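Local coordinates for protein aldehyde dehydrogenase (Staphylococcus aureus, PDB 6K10) that oxidises the carotenoid aldehyde 4,4'-diaponeurosporen-4-al to 4,4'-diaponeurosporenoic acid with NAD+, a step in the biosynthesis of the pigment staphyloxanthin, at residues 222-227 against 252-257; 235-240 against 272-277; 242-247 against 287-292. The protein carries 1 engineered substitution. One frame throughout, in Å; residues are numbered along the deposited sequence.

Contact 1 of 3, residues 222-227 against 252-257; sequences SPVIVD and VAPDYI
Pro223 and Tyr256 stand side by side on one face of a parallel strand pair, while Val224, Val226, Pro254 and Ile257 gather on the other. The tyrosine takes the crowded first torsion, CG between its own N and carbonyl carbon (chi1 63°), which brings one ring face alongside the proline. CA of Pro223 lies above that face, offset toward the rim, and CB of Pro223 reaches CZ of Tyr256 at 3.6 Å. The compact proline ring suits this place beside the tyrosine, and toward 252-257 its missing N-H is not needed, since the donor on this edge is the next amide. Val224 N donates to Tyr256 O at 3.0 Å, nearly along the C=O axis. One step earlier Asp255 N donates to Ser222 O at 2.8 Å, within the carbonyl plane.

On the opposite face Val224 keeps CG1 anti to its backbone N (chi1 177°), leaving CG2 to press on CB of Pro254 at 3.5 Å; the two side chains run alongside each other. Farther along, CG2 of Val226 crosses CG2 of Ile257 obliquely at 4.1 Å. Beta-branched valine and isoleucine favour the extended backbone and, with Pro254, make this face apolar.

Before the strands pair fully, a water accepts from Ser222 N and donates to Ala253 O at 2.7 Å, bridging the two chains where they splay apart. Ser222 OG is hydrogen-bonded to Ser372 OG, and the carboxylate of Asp255 forms a salt bridge with Lys221. Residues 252-257 follow directly on Ser251, an engineered residue at the predicted nucleophile position. The parallel pair, joined through helix 232-244, is a right-handed beta-alpha-beta crossover in the catalytic domain of an aldehyde dehydrogenase.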
ATOM      1  N   SER A 222       8.450  11.575 -18.305  1.00 18.70           N
ATOM      2  CA  SER A 222       8.845  10.217 -18.668  1.00 19.67           C
ATOM      3  C   SER A 222       9.896  10.249 -19.772  1.00 19.55           C
ATOM      4  O   SER A 222       9.614  10.756 -20.860  1.00 19.55           O
ATOM      5  CB  SER A 222       7.629   9.416 -19.120  1.00 18.96           C
ATOM      6  OG  SER A 222       6.651   9.316 -18.096  1.00 21.29           O
ATOM      7  N   PRO A 223      11.097   9.723 -19.543  1.00 20.07           N
ATOM      8  CA  PRO A 223      12.134   9.759 -20.578  1.00 18.12           C
ATOM      9  C   PRO A 223      12.073   8.577 -21.527  1.00 18.79           C
ATOM     10  O   PRO A 223      11.676   7.473 -21.162  1.00 20.96           O
ATOM     11  CB  PRO A 223      13.432   9.725 -19.759  1.00 21.56           C
ATOM     12  CG  PRO A 223      13.077   8.937 -18.543  1.00 23.92           C
ATOM     13  CD  PRO A 223      11.609   9.198 -18.264  1.00 20.69           C
ATOM     14  N   VAL A 224      12.468   8.833 -22.769  1.00 19.73           N
ATOM     15  CA  VAL A 224      12.741   7.784 -23.746  1.00 19.48           C
ATOM     16  C   VAL A 224      14.231   7.833 -24.041  1.00 21.50           C
ATOM     17  O   VAL A 224      14.750   8.878 -24.449  1.00 22.25           O
ATOM     18  CB  VAL A 224      11.923   7.960 -25.039  1.00 19.84           C
ATOM     19  CG1 VAL A 224      12.280   6.879 -26.062  1.00 18.00           C
ATOM     20  CG2 VAL A 224      10.442   7.950 -24.738  1.00 20.50           C
ATOM     21  N   ILE A 225      14.928   6.724 -23.796  1.00 18.72           N
ATOM     22  CA  ILE A 225      16.320   6.571 -24.204  1.00 18.78           C
ATOM     23  C   ILE A 225      16.330   5.835 -25.533  1.00 19.00           C
ATOM     24  O   ILE A 225      15.704   4.776 -25.664  1.00 23.28           O
ATOM     25  CB  ILE A 225      17.155   5.816 -23.153  1.00 18.73           C
ATOM     26  CG1 ILE A 225      17.033   6.462 -21.779  1.00 22.64           C
ATOM     27  CG2 ILE A 225      18.622   5.814 -23.557  1.00 18.64           C
ATOM     28  CD1 ILE A 225      17.415   5.546 -20.625  1.00 28.21           C
ATOM     29  N   VAL A 226      17.014   6.404 -26.518  1.00 18.84           N
ATOM     30  CA  VAL A 226      17.214   5.786 -27.822  1.00 22.13           C
ATOM     31  C   VAL A 226      18.720   5.679 -27.999  1.00 22.11           C
ATOM     32  O   VAL A 226      19.387   6.686 -28.259  1.00 24.78           O
ATOM     33  CB  VAL A 226      16.572   6.595 -28.958  1.00 21.08           C
ATOM     34  CG1 VAL A 226      16.868   5.955 -30.319  1.00 19.31           C
ATOM     35  CG2 VAL A 226      15.078   6.747 -28.734  1.00 20.09           C
ATOM     36  N   ASP A 227      19.269   4.477 -27.835  1.00 21.79           N
ATOM     37  CA  ASP A 227      20.708   4.321 -27.960  1.00 21.80           C
ATOM     38  C   ASP A 227      21.096   3.977 -29.396  1.00 21.20           C
ATOM     39  O   ASP A 227      20.248   3.822 -30.277  1.00 20.97           O
ATOM     40  CB  ASP A 227      21.240   3.301 -26.937  1.00 23.46           C
ATOM     41  CG  ASP A 227      21.040   1.835 -27.326  1.00 25.18           C
ATOM     42  OD1 ASP A 227      20.665   1.500 -28.471  1.00 24.97           O
ATOM     43  OD2 ASP A 227      21.293   0.991 -26.442  1.00 27.54           O
ATOM     44  N   VAL A 252       1.917   8.758 -19.056  1.00 20.61           N
ATOM     45  CA  VAL A 252       2.990   7.869 -19.482  1.00 18.38           C
ATOM     46  C   VAL A 252       3.401   8.154 -20.927  1.00 22.14           C
ATOM     47  O   VAL A 252       4.086   7.346 -21.549  1.00 24.50           O
ATOM     48  CB  VAL A 252       2.607   6.394 -19.284  1.00 17.90           C
ATOM     49  CG1 VAL A 252       2.272   6.126 -17.819  1.00 19.79           C
ATOM     50  CG2 VAL A 252       1.437   6.028 -20.167  1.00 17.30           C
ATOM     51  N   ALA A 253       2.990   9.296 -21.468  1.00 18.65           N
ATOM     52  CA  ALA A 253       3.471   9.695 -22.777  1.00 19.09           C
ATOM     53  C   ALA A 253       4.963  10.007 -22.711  1.00 21.25           C
ATOM     54  O   ALA A 253       5.449  10.539 -21.709  1.00 19.96           O
ATOM     55  CB  ALA A 253       2.715  10.920 -23.282  1.00 22.35           C
ATOM     56  N   PRO A 254       5.714   9.672 -23.756  1.00 19.35           N
ATOM     57  CA  PRO A 254       7.095  10.161 -23.853  1.00 19.12           C
ATOM     58  C   PRO A 254       7.143  11.664 -23.636  1.00 23.05           C
ATOM     59  O   PRO A 254       6.586  12.439 -24.419  1.00 22.43           O
ATOM     60  CB  PRO A 254       7.493   9.780 -25.281  1.00 23.93           C
ATOM     61  CG  PRO A 254       6.715   8.531 -25.533  1.00 23.15           C
ATOM     62  CD  PRO A 254       5.375   8.772 -24.873  1.00 19.80           C
ATOM     63  N   ASP A 255       7.775  12.078 -22.539  1.00 20.27           N
ATOM     64  CA  ASP A 255       7.911  13.512 -22.326  1.00 20.26           C
ATOM     65  C   ASP A 255       9.065  14.082 -23.144  1.00 18.51           C
ATOM     66  O   ASP A 255       8.880  15.050 -23.884  1.00 19.50           O
ATOM     67  CB  ASP A 255       8.101  13.821 -20.838  1.00 19.59           C
ATOM     68  CG  ASP A 255       8.092  15.312 -20.553  1.00 20.95           C
ATOM     69  OD1 ASP A 255       9.146  15.964 -20.719  1.00 19.44           O
ATOM     70  OD2 ASP A 255       7.015  15.835 -20.186  1.00 22.58           O
ATOM     71  N   TYR A 256      10.248  13.483 -23.037  1.00 18.88           N
ATOM     72  CA  TYR A 256      11.420  13.938 -23.772  1.00 20.60           C
ATOM     73  C   TYR A 256      12.250  12.737 -24.196  1.00 19.94           C
ATOM     74  O   TYR A 256      12.075  11.628 -23.690  1.00 21.23           O
ATOM     75  CB  TYR A 256      12.260  14.924 -22.939  1.00 21.00           C
ATOM     76  CG  TYR A 256      12.842  14.322 -21.676  1.00 21.86           C
ATOM     77  CD1 TYR A 256      12.132  14.343 -20.482  1.00 19.82           C
ATOM     78  CD2 TYR A 256      14.110  13.747 -21.671  1.00 21.10           C
ATOM     79  CE1 TYR A 256      12.653  13.803 -19.326  1.00 19.98           C
ATOM     80  CE2 TYR A 256      14.644  13.200 -20.515  1.00 23.22           C
ATOM     81  CZ  TYR A 256      13.911  13.231 -19.344  1.00 21.55           C
ATOM     82  OH  TYR A 256      14.434  12.693 -18.190  1.00 20.92           O
ATOM     83  N   ILE A 257      13.170  12.978 -25.126  1.00 21.13           N
ATOM     84  CA  ILE A 257      14.014  11.934 -25.694  1.00 19.33           C
ATOM     85  C   ILE A 257      15.470  12.231 -25.355  1.00 21.75           C
ATOM     86  O   ILE A 257      15.933  13.365 -25.513  1.00 24.04           O
ATOM     87  CB  ILE A 257      13.819  11.816 -27.218  1.00 20.50           C
ATOM     88  CG1 ILE A 257      12.354  11.508 -27.545  1.00 25.08           C
ATOM     89  CG2 ILE A 257      14.760  10.757 -27.809  1.00 19.96           C
ATOM     90  CD1 ILE A 257      12.089  11.089 -28.992  1.00 27.61           C
TER
HETATM   91  O   HOH W   1       5.479  11.708 -19.252  1.00 20.99           O

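Contact 2 of 3, residues 235-240 against 272-277; sequences ASERIC and SKTLRE
Thr274 loses more surface than any other residue here, and it faces helix 235-240 with both branches in use. Its OG1 lies anti to the carbonyl carbon (chi1 -70°) and meets OG of Ser236 tip to tip at 2.8 Å. The serine adopts the crowded rotamer, OG between its N and carbonyl carbon (chi1 81°), which sends the hydroxyl to the neighbouring helix. The carbonyls of Lys233 and Ala270 are further partners that compete for the two hydroxyl protons, and Lys233 NZ also bonds to Thr274 OG1, so the buried hydroxyls are probably well satisfied.

The methyl of Thr274 does the apolar work: CG2 rests on CB of Cys240 at 3.9 Å and reaches CA of Glu237 at 3.8 Å. Cys240, the next most buried, directs its sulfur to the end of Leu275, with SG 3.7 Å from CD2. Sulfur is compact and polarisable, well matched to a leucine methyl.

Glu237 crosses Thr274 at about a right angle, its CG 3.6 Å from Thr274 OG1. Its OE2 lies 4.3 Å from OE1 of Glu277, and Lys233 forms a salt bridge to each carboxylate, which probably offsets their repulsion. Leu450 of the second subunit packs against Glu237.

The short helix segments cross at -57°, with axes 9.0 Å apart at their closest, an ordinary packing distance, with short Ser, Thr and Cys side chains at the interface. Helix 232-244 lies against the sheet through residues such as Ile239, and helix 264-279 packs on helix 232-244: this is the layered alpha/beta architecture of the aldehyde dehydrogenase catalytic domain.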
ATOM      1  N   ALA A 235      11.404   2.421 -33.684  1.00 19.19           N
ATOM      2  CA  ALA A 235      11.370   3.260 -32.490  1.00 20.26           C
ATOM      3  C   ALA A 235      10.511   4.493 -32.722  1.00 20.21           C
ATOM      4  O   ALA A 235       9.677   4.853 -31.884  1.00 20.58           O
ATOM      5  CB  ALA A 235      12.787   3.665 -32.086  1.00 22.07           C
ATOM      6  N   SER A 236      10.695   5.150 -33.868  1.00 21.20           N
ATOM      7  CA  SER A 236       9.944   6.367 -34.147  1.00 22.81           C
ATOM      8  C   SER A 236       8.450   6.087 -34.244  1.00 22.88           C
ATOM      9  O   SER A 236       7.628   6.919 -33.843  1.00 23.38           O
ATOM     10  CB  SER A 236      10.463   7.014 -35.430  1.00 23.85           C
ATOM     11  OG  SER A 236       9.908   6.394 -36.576  1.00 27.95           O
ATOM     12  N   GLU A 237       8.077   4.916 -34.765  1.00 23.32           N
ATOM     13  CA  GLU A 237       6.663   4.576 -34.876  1.00 22.55           C
ATOM     14  C   GLU A 237       6.046   4.343 -33.501  1.00 22.37           C
ATOM     15  O   GLU A 237       4.944   4.828 -33.211  1.00 21.73           O
ATOM     16  CB  GLU A 237       6.490   3.343 -35.766  1.00 21.12           C
ATOM     17  CG  GLU A 237       6.672   3.630 -37.250  1.00 23.73           C
ATOM     18  CD  GLU A 237       6.917   2.375 -38.069  1.00 29.39           C
ATOM     19  OE1 GLU A 237       6.729   1.262 -37.534  1.00 28.40           O
ATOM     20  OE2 GLU A 237       7.296   2.503 -39.253  1.00 28.14           O
ATOM     21  N   ARG A 238       6.750   3.612 -32.636  1.00 20.02           N
ATOM     22  CA  ARG A 238       6.210   3.318 -31.313  1.00 21.31           C
ATOM     23  C   ARG A 238       6.290   4.530 -30.387  1.00 21.15           C
ATOM     24  O   ARG A 238       5.440   4.700 -29.507  1.00 21.39           O
ATOM     25  CB  ARG A 238       6.930   2.102 -30.727  1.00 19.43           C
ATOM     26  CG  ARG A 238       6.729   0.865 -31.599  1.00 18.91           C
ATOM     27  CD  ARG A 238       7.542  -0.348 -31.178  1.00 20.02           C
ATOM     28  NE  ARG A 238       7.248  -1.468 -32.072  1.00 20.30           N
ATOM     29  CZ  ARG A 238       7.818  -2.667 -32.014  1.00 21.54           C
ATOM     30  NH1 ARG A 238       8.742  -2.933 -31.100  1.00 21.90           N
ATOM     31  NH2 ARG A 238       7.461  -3.602 -32.886  1.00 22.07           N
ATOM     32  N   ILE A 239       7.286   5.396 -30.585  1.00 22.42           N
ATOM     33  CA  ILE A 239       7.353   6.641 -29.821  1.00 21.12           C
ATOM     34  C   ILE A 239       6.188   7.554 -30.195  1.00 21.80           C
ATOM     35  O   ILE A 239       5.475   8.069 -29.323  1.00 21.67           O
ATOM     36  CB  ILE A 239       8.707   7.349 -30.041  1.00 18.01           C
ATOM     37  CG1 ILE A 239       9.826   6.633 -29.283  1.00 18.58           C
ATOM     38  CG2 ILE A 239       8.631   8.809 -29.600  1.00 20.33           C
ATOM     39  CD1 ILE A 239      11.229   6.982 -29.774  1.00 20.96           C
ATOM     40  N   CYS A 240       5.976   7.764 -31.499  1.00 20.14           N
ATOM     41  CA  CYS A 240       4.894   8.642 -31.941  1.00 20.13           C
ATOM     42  C   CYS A 240       3.534   8.108 -31.514  1.00 19.64           C
ATOM     43  O   CYS A 240       2.634   8.883 -31.172  1.00 19.27           O
ATOM     44  CB  CYS A 240       4.945   8.817 -33.461  1.00 20.84           C
ATOM     45  SG  CYS A 240       6.269   9.888 -34.067  1.00 25.22           S
ATOM     46  N   SER A 272       9.748  12.447 -38.158  1.00 24.20           N
ATOM     47  CA  SER A 272       9.020  13.305 -39.088  1.00 23.38           C
ATOM     48  C   SER A 272       8.301  12.476 -40.145  1.00 23.97           C
ATOM     49  O   SER A 272       7.140  12.740 -40.478  1.00 20.76           O
ATOM     50  CB  SER A 272       9.980  14.297 -39.745  1.00 22.01           C
ATOM     51  OG  SER A 272      10.701  15.034 -38.774  1.00 26.25           O
ATOM     52  N   LYS A 273       8.983  11.465 -40.686  1.00 22.38           N
ATOM     53  CA  LYS A 273       8.364  10.594 -41.679  1.00 25.46           C
ATOM     54  C   LYS A 273       7.166   9.855 -41.098  1.00 25.58           C
ATOM     55  O   LYS A 273       6.122   9.736 -41.749  1.00 24.68           O
ATOM     56  CB  LYS A 273       9.395   9.600 -42.209  1.00 26.09           C
ATOM     57  CG  LYS A 273       8.812   8.527 -43.104  1.00 32.41           C
ATOM     58  CD  LYS A 273       9.879   7.536 -43.522  1.00 35.19           C
ATOM     59  CE  LYS A 273      10.221   7.670 -44.992  1.00 39.45           C
ATOM     60  NZ  LYS A 273      11.132   6.581 -45.439  1.00 41.81           N
ATOM     61  N   THR A 274       7.303   9.343 -39.873  1.00 24.67           N
ATOM     62  CA  THR A 274       6.216   8.606 -39.236  1.00 22.37           C
ATOM     63  C   THR A 274       5.002   9.502 -39.014  1.00 22.14           C
ATOM     64  O   THR A 274       3.858   9.089 -39.241  1.00 22.91           O
ATOM     65  CB  THR A 274       6.700   8.019 -37.910  1.00 22.41           C
ATOM     66  OG1 THR A 274       7.631   6.961 -38.164  1.00 24.73           O
ATOM     67  CG2 THR A 274       5.532   7.484 -37.094  1.00 20.47           C
ATOM     68  N   LEU A 275       5.238  10.737 -38.568  1.00 20.94           N
ATOM     69  CA  LEU A 275       4.136  11.666 -38.343  1.00 22.29           C
ATOM     70  C   LEU A 275       3.372  11.944 -39.632  1.00 23.53           C
ATOM     71  O   LEU A 275       2.141  12.053 -39.621  1.00 23.61           O
ATOM     72  CB  LEU A 275       4.668  12.961 -37.732  1.00 24.42           C
ATOM     73  CG  LEU A 275       5.154  12.814 -36.290  1.00 21.73           C
ATOM     74  CD1 LEU A 275       5.925  14.044 -35.833  1.00 22.56           C
ATOM     75  CD2 LEU A 275       3.973  12.542 -35.373  1.00 21.82           C
ATOM     76  N   ARG A 276       4.084  12.049 -40.758  1.00 21.71           N
ATOM     77  CA  ARG A 276       3.408  12.210 -42.041  1.00 23.88           C
ATOM     78  C   ARG A 276       2.630  10.953 -42.416  1.00 22.76           C
ATOM     79  O   ARG A 276       1.525  11.041 -42.966  1.00 22.31           O
ATOM     80  CB  ARG A 276       4.422  12.563 -43.130  1.00 25.04           C
ATOM     81  CG  ARG A 276       5.063  13.931 -42.955  1.00 24.67           C
ATOM     82  CD  ARG A 276       4.012  15.011 -42.760  1.00 26.64           C
ATOM     83  NE  ARG A 276       4.614  16.313 -42.482  1.00 30.75           N
ATOM     84  CZ  ARG A 276       3.940  17.364 -42.028  1.00 30.84           C
ATOM     85  NH1 ARG A 276       4.569  18.510 -41.802  1.00 35.15           N
ATOM     86  NH2 ARG A 276       2.639  17.270 -41.796  1.00 28.97           N
ATOM     87  N   GLU A 277       3.189   9.775 -42.126  1.00 23.57           N
ATOM     88  CA  GLU A 277       2.462   8.531 -42.361  1.00 24.64           C
ATOM     89  C   GLU A 277       1.214   8.451 -41.493  1.00 22.96           C
ATOM     90  O   GLU A 277       0.156   8.002 -41.949  1.00 21.92           O
ATOM     91  CB  GLU A 277       3.374   7.334 -42.088  1.00 25.51           C
ATOM     92  CG  GLU A 277       4.485   7.147 -43.103  1.00 29.71           C
ATOM     93  CD  GLU A 277       5.535   6.156 -42.636  1.00 33.65           C
ATOM     94  OE1 GLU A 277       5.560   5.838 -41.428  1.00 32.20           O
ATOM     95  OE2 GLU A 277       6.332   5.695 -43.477  1.00 38.48           O
TER

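Contact 3 of 3, residues 242-247 against 287-292; sequences GKFTNA and PDYGRI
The rings of Phe244 and Tyr289 meet at the last part of helix 232-244 without stacking on each other. CG of Lys243 sits over the centre of one face of the Phe244 ring, 3.5 Å above its plane, so the lysine's aliphatic part serves as a lid while its ammonium bonds to carbonyls such as Pro254 O. Tyr289 presents an edge to the carbonyl of Phe244, whose O lies near the ring plane, 3.8 Å from CE1. CG of Tyr289 is anti to its backbone N (chi1 -176°), which carries the ring across to the helix and lets OH reach the carbonyl of Ile325. Pro347 and Pro327 pack against both aromatic residues.

Ala247 is the most buried residue of the contact. Its CB points at the loop, 3.9 Å from the carbonyl carbon of Gly290 and 4.3 Å from CD1 of Ile292, and a lone methyl fits this close approach of two backbones. Ala247 has positive phi (55°), as has Asn246; this turn brings Ala247 N back to donate to Phe244 O at 3.2 Å.

A water links the two segments: it donates to Phe244 O at 2.8 Å, so that two donors hold this carbonyl, and accepts from Gly290 N at 3.0 Å. Beyond it, Arg291 NH1 donates to Gly290 O from above the carbonyl plane, and Arg291 NH2 forms a salt bridge with Glu322.

No direct hydrogen bond crosses between 242-247 and 287-292; their hold rests on apolar contact and one bridging water, implying that fit of shape, together with hydration of the Phe244 carbonyl, joins this loop to the helix.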
ATOM      1  N   GLY A 242       2.827   6.389 -28.732  1.00 20.59           N
ATOM      2  CA  GLY A 242       2.628   6.717 -27.332  1.00 19.79           C
ATOM      3  C   GLY A 242       2.642   8.201 -27.034  1.00 20.39           C
ATOM      4  O   GLY A 242       2.043   8.628 -26.041  1.00 22.83           O
ATOM      5  N   LYS A 243       3.300   8.998 -27.874  1.00 19.97           N
ATOM      6  CA  LYS A 243       3.424  10.427 -27.623  1.00 22.24           C
ATOM      7  C   LYS A 243       2.216  11.218 -28.109  1.00 23.42           C
ATOM      8  O   LYS A 243       1.720  12.086 -27.387  1.00 25.39           O
ATOM      9  CB  LYS A 243       4.693  10.975 -28.284  1.00 23.76           C
ATOM     10  CG  LYS A 243       4.793  12.496 -28.281  1.00 20.93           C
ATOM     11  CD  LYS A 243       4.786  13.034 -26.858  1.00 20.95           C
ATOM     12  CE  LYS A 243       5.246  14.480 -26.794  1.00 19.32           C
ATOM     13  NZ  LYS A 243       5.427  14.927 -25.381  1.00 17.62           N
ATOM     14  N   PHE A 244       1.720  10.939 -29.311  1.00 22.60           N
ATOM     15  CA  PHE A 244       0.725  11.801 -29.934  1.00 23.26           C
ATOM     16  C   PHE A 244      -0.687  11.235 -29.879  1.00 21.41           C
ATOM     17  O   PHE A 244      -1.622  11.888 -30.354  1.00 22.58           O
ATOM     18  CB  PHE A 244       1.157  12.106 -31.368  1.00 22.12           C
ATOM     19  CG  PHE A 244       2.436  12.885 -31.425  1.00 19.16           C
ATOM     20  CD1 PHE A 244       2.459  14.213 -31.030  1.00 18.51           C
ATOM     21  CD2 PHE A 244       3.623  12.281 -31.799  1.00 19.09           C
ATOM     22  CE1 PHE A 244       3.638  14.934 -31.043  1.00 18.39           C
ATOM     23  CE2 PHE A 244       4.805  12.998 -31.817  1.00 20.24           C
ATOM     24  CZ  PHE A 244       4.811  14.327 -31.439  1.00 21.34           C
ATOM     25  N   THR A 245      -0.865  10.049 -29.305  1.00 20.25           N
ATOM     26  CA  THR A 245      -2.171   9.657 -28.801  1.00 20.12           C
ATOM     27  C   THR A 245      -2.647  10.680 -27.775  1.00 18.76           C
ATOM     28  O   THR A 245      -1.877  11.120 -26.916  1.00 25.56           O
ATOM     29  CB  THR A 245      -2.095   8.263 -28.168  1.00 21.70           C
ATOM     30  OG1 THR A 245      -1.896   7.278 -29.190  1.00 20.97           O
ATOM     31  CG2 THR A 245      -3.368   7.940 -27.393  1.00 25.86           C
ATOM     32  N   ASN A 246      -3.917  11.076 -27.886  1.00 19.14           N
ATOM     33  CA  ASN A 246      -4.536  12.061 -26.991  1.00 20.18           C
ATOM     34  C   ASN A 246      -3.794  13.395 -27.012  1.00 20.17           C
ATOM     35  O   ASN A 246      -3.818  14.145 -26.032  1.00 21.75           O
ATOM     36  CB  ASN A 246      -4.638  11.530 -25.556  1.00 19.88           C
ATOM     37  CG  ASN A 246      -5.748  12.200 -24.764  1.00 21.32           C
ATOM     38  OD1 ASN A 246      -6.736  12.669 -25.329  1.00 20.94           O
ATOM     39  ND2 ASN A 246      -5.585  12.250 -23.446  1.00 19.72           N
ATOM     40  N   ALA A 247      -3.131  13.695 -28.131  1.00 20.49           N
ATOM     41  CA  ALA A 247      -2.374  14.936 -28.304  1.00 21.34           C
ATOM     42  C   ALA A 247      -1.347  15.126 -27.189  1.00 22.43           C
ATOM     43  O   ALA A 247      -1.087  16.243 -26.739  1.00 23.02           O
ATOM     44  CB  ALA A 247      -3.307  16.146 -28.397  1.00 23.31           C
ATOM     45  N   PRO A 287      -8.406  13.089 -38.944  1.00 26.18           N
ATOM     46  CA  PRO A 287      -9.440  12.702 -37.980  1.00 26.36           C
ATOM     47  C   PRO A 287      -8.935  11.800 -36.868  1.00 24.40           C
ATOM     48  O   PRO A 287      -9.736  11.361 -36.035  1.00 25.23           O
ATOM     49  CB  PRO A 287     -10.449  11.961 -38.863  1.00 29.45           C
ATOM     50  CG  PRO A 287      -9.573  11.266 -39.860  1.00 31.17           C
ATOM     51  CD  PRO A 287      -8.420  12.219 -40.135  1.00 29.02           C
ATOM     52  N   ASP A 288      -7.636  11.513 -36.838  1.00 25.93           N
ATOM     53  CA  ASP A 288      -7.040  10.598 -35.876  1.00 25.47           C
ATOM     54  C   ASP A 288      -6.258  11.327 -34.792  1.00 24.77           C
ATOM     55  O   ASP A 288      -5.579  10.681 -33.988  1.00 24.25           O
ATOM     56  CB  ASP A 288      -6.125   9.613 -36.604  1.00 22.63           C
ATOM     57  CG  ASP A 288      -6.858   8.818 -37.661  1.00 24.09           C
ATOM     58  OD1 ASP A 288      -8.056   8.529 -37.464  1.00 25.69           O
ATOM     59  OD2 ASP A 288      -6.246   8.509 -38.704  1.00 25.12           O
ATOM     60  N   TYR A 289      -6.338  12.653 -34.753  1.00 24.63           N
ATOM     61  CA  TYR A 289      -5.494  13.458 -33.887  1.00 23.53           C
ATOM     62  C   TYR A 289      -6.355  14.363 -33.020  1.00 21.07           C
ATOM     63  O   TYR A 289      -7.298  14.992 -33.510  1.00 21.37           O
ATOM     64  CB  TYR A 289      -4.507  14.282 -34.716  1.00 24.57           C
ATOM     65  CG  TYR A 289      -3.532  15.072 -33.886  1.00 20.26           C
ATOM     66  CD1 TYR A 289      -2.618  14.433 -33.061  1.00 20.75           C
ATOM     67  CD2 TYR A 289      -3.520  16.458 -33.933  1.00 20.65           C
ATOM     68  CE1 TYR A 289      -1.723  15.153 -32.299  1.00 22.88           C
ATOM     69  CE2 TYR A 289      -2.632  17.184 -33.179  1.00 20.54           C
ATOM     70  CZ  TYR A 289      -1.738  16.529 -32.364  1.00 22.90           C
ATOM     71  OH  TYR A 289      -0.854  17.262 -31.616  1.00 21.31           O
ATOM     72  N   GLY A 290      -6.017  14.431 -31.731  1.00 19.52           N
ATOM     73  CA  GLY A 290      -6.844  15.091 -30.744  1.00 22.25           C
ATOM     74  C   GLY A 290      -6.519  16.564 -30.575  1.00 22.46           C
ATOM     75  O   GLY A 290      -5.734  17.155 -31.320  1.00 24.07           O
ATOM     76  N   ARG A 291      -7.149  17.161 -29.563  1.00 21.85           N
ATOM     77  CA  ARG A 291      -7.038  18.585 -29.285  1.00 24.20           C
ATOM     78  C   ARG A 291      -6.776  18.805 -27.799  1.00 21.41           C
ATOM     79  O   ARG A 291      -6.979  17.914 -26.971  1.00 19.88           O
ATOM     80  CB  ARG A 291      -8.311  19.337 -29.701  1.00 24.67           C
ATOM     81  CG  ARG A 291      -8.645  19.233 -31.182  1.00 24.56           C
ATOM     82  CD  ARG A 291      -7.623  19.978 -32.019  1.00 21.95           C
ATOM     83  NE  ARG A 291      -7.969  20.009 -33.439  1.00 22.16           N
ATOM     84  CZ  ARG A 291      -7.602  19.082 -34.318  1.00 25.62           C
ATOM     85  NH1 ARG A 291      -6.875  18.043 -33.928  1.00 26.86           N
ATOM     86  NH2 ARG A 291      -7.958  19.197 -35.590  1.00 24.98           N
ATOM     87  N   ILE A 292      -6.335  20.017 -27.470  1.00 21.47           N
ATOM     88  CA  ILE A 292      -6.010  20.367 -26.090  1.00 21.48           C
ATOM     89  C   ILE A 292      -7.297  20.618 -25.312  1.00 21.26           C
ATOM     90  O   ILE A 292      -8.282  21.135 -25.851  1.00 23.22           O
ATOM     91  CB  ILE A 292      -5.066  21.586 -26.059  1.00 22.15           C
ATOM     92  CG1 ILE A 292      -3.866  21.348 -26.981  1.00 20.76           C
ATOM     93  CG2 ILE A 292      -4.579  21.859 -24.646  1.00 20.67           C
ATOM     94  CD1 ILE A 292      -3.100  20.067 -26.679  1.00 21.22           C
TER
HETATM   95  O   HOH W   2      -4.398  12.156 -30.757  1.00 22.01           O

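Overall arrangement
All three contacts are largely buried and share helix 232-244 or the strands it connects. Contact 1 lies in the sheet and depends on main-chain hydrogen bonds, with apolar side chains on both faces. Contact 2 sits farther from the chain centre, where that helix meets 264-279, and mixes hydroxyls, sulfur and more exposed charges. Contact 3, at the last part of the same helix, exchanges regular bonding for rings, a methyl and a water. Contacts 2 and 3 both have residues meeting the second subunit. Ile239 packs between contacts 1 and 2, Lys243 NZ probably bonds to Pro254 O between 1 and 3, and Leu275 touches Phe244 between 2 and 3.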